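Local coordinates for HpcH/HpaI aldolase/citrate lyase family protein (PDB 4MF4) that belongs to the HpcH/HpaI aldolase/citrate lyase family and adopts a closed eight-stranded beta/alpha (TIM) barrel in a six-chain assembly, at residues 235-238 with 239-242. Numbering follows the deposited sequence.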
loop_
_atom_site.group_PDB
_atom_site.type_symbol
_atom_site.label_atom_id
_atom_site.label_comp_id
_atom_site.label_asym_id
_atom_site.label_seq_id
_atom_site.Cartn_x
_atom_site.Cartn_y
_atom_site.Cartn_z
ATOM N N ALA A 235 7.914 -20.149 -31.572
ATOM C CA ALA A 235 9.265 -19.879 -31.102
ATOM C C ALA A 235 9.677 -20.822 -29.974
ATOM O O ALA A 235 10.711 -21.471 -30.082
ATOM C CB ALA A 235 9.415 -18.434 -30.657
ATOM N N ALA A 236 8.861 -20.923 -28.910
ATOM C CA ALA A 236 9.167 -21.829 -27.810
ATOM C C ALA A 236 9.433 -23.262 -28.280
ATOM O O ALA A 236 10.388 -23.914 -27.796
ATOM C CB ALA A 236 8.077 -21.812 -26.746
ATOM N N ARG A 237 8.616 -23.748 -29.209
ATOM C CA ARG A 237 8.818 -25.104 -29.776
ATOM C C ARG A 237 10.108 -25.181 -30.592
ATOM O O ARG A 237 10.821 -26.163 -30.488
ATOM C CB ARG A 237 7.634 -25.570 -30.655
ATOM C CG ARG A 237 6.334 -25.759 -29.873
ATOM C CD ARG A 237 5.148 -26.126 -30.772
ATOM N NE ARG A 237 5.397 -27.408 -31.414
ATOM C CZ ARG A 237 5.299 -28.592 -30.802
ATOM N NH1 ARG A 237 4.920 -28.691 -29.522
ATOM N NH2 ARG A 237 5.566 -29.711 -31.488
ATOM N N GLN A 238 10.426 -24.159 -31.376
ATOM C CA GLN A 238 11.694 -24.165 -32.118
ATOM C C GLN A 238 12.841 -24.241 -31.118
ATOM O O GLN A 238 13.820 -24.993 -31.316
ATOM C CB GLN A 238 11.910 -22.923 -32.975
ATOM C CG GLN A 238 10.865 -22.652 -34.041
ATOM C CD GLN A 238 10.966 -21.245 -34.639
ATOM O OE1 GLN A 238 11.480 -20.308 -34.024
ATOM N NE2 GLN A 238 10.471 -21.100 -35.855
ATOM N N TYR A 239 12.738 -23.454 -30.043
ATOM C CA TYR A 239 13.802 -23.455 -29.055
ATOM C C TYR A 239 13.900 -24.808 -28.331
ATOM O O TYR A 239 14.998 -25.356 -28.121
ATOM C CB TYR A 239 13.631 -22.276 -28.105
ATOM C CG TYR A 239 13.584 -20.902 -28.734
ATOM C CD1 TYR A 239 14.307 -20.576 -29.883
ATOM C CD2 TYR A 239 12.854 -19.880 -28.120
ATOM C CE1 TYR A 239 14.239 -19.280 -30.436
ATOM C CE2 TYR A 239 12.796 -18.592 -28.648
ATOM C CZ TYR A 239 13.486 -18.294 -29.796
ATOM O OH TYR A 239 13.387 -16.991 -30.262
ATOM N N ARG A 240 12.766 -25.380 -27.954
ATOM C CA ARG A 240 12.787 -26.731 -27.393
ATOM C C ARG A 240 13.517 -27.719 -28.331
ATOM O O ARG A 240 14.355 -28.512 -27.890
ATOM C CB ARG A 240 11.377 -27.243 -27.132
ATOM C CG ARG A 240 11.334 -28.697 -26.690
ATOM C CD ARG A 240 9.923 -29.223 -26.486
ATOM N NE ARG A 240 9.199 -29.388 -27.746
ATOM C CZ ARG A 240 8.181 -30.224 -27.944
ATOM N NH1 ARG A 240 7.730 -31.025 -26.972
ATOM N NH2 ARG A 240 7.611 -30.261 -29.147
ATOM N N GLU A 241 13.171 -27.667 -29.605
ATOM C CA GLU A 241 13.755 -28.573 -30.622
ATOM C C GLU A 241 15.272 -28.353 -30.777
ATOM O O GLU A 241 16.032 -29.288 -31.000
ATOM C CB GLU A 241 13.027 -28.382 -31.966
ATOM C CG GLU A 241 11.790 -29.261 -32.113
ATOM C CD GLU A 241 10.565 -28.525 -32.624
ATOM O OE1 GLU A 241 10.698 -27.715 -33.572
ATOM O OE2 GLU A 241 9.453 -28.758 -32.069
ATOM N N ALA A 242 15.712 -27.111 -30.630
ATOM C CA ALA A 242 17.116 -26.791 -30.748
ATOM C C ALA A 242 17.951 -27.197 -29.527
ATOM O O ALA A 242 19.164 -27.255 -29.619
ATOM C CB ALA A 242 17.313 -25.298 -31.061
#
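The Tyr-239 ring carries Ala-235 O over one face, offset toward the rim: Tyr-239 CG lies 3.2 Å from Ala-235 O. Ala-235 CB touches Tyr-239 CE2 at 3.9 Å, an apolar contact, while Tyr-244 meets the ring edge-to-face. With CG anti to its own carbonyl carbon (chi1 -57°), the ring leans back along the helix over the preceding turn. One face of the Arg-237 guanidinium is covered by Arg-240 NH2, 3.1 Å from Arg-237 NH1; the two planes stand 61° apart. Two donors meet here, so no bond joins them; instead both NH1 of Arg-237 and NH2 of Arg-240 donate to Ser-269 O of the second subunit, a shared acceptor that probably offsets the close approach of like charges. Glu-241 OE2 probably eases it further: it makes a long salt bridge of 3.8 Å to Arg-240 NH2, and lies 4.0 Å from Arg-237 NH2 but well out of that guanidinium's plane, so the latter attraction is of charge alone. Four i-to-i+4 backbone bonds underlie these contacts, the last, Ala-242 N to Gln-238 O, being the most bent at 143°. This pattern is that of an alpha helix, here helix 233-242, which lies in the crossover between parallel strands 225-230 and 246-251 of the TIM barrel, packs on both and presents its arginines to a subunit interface.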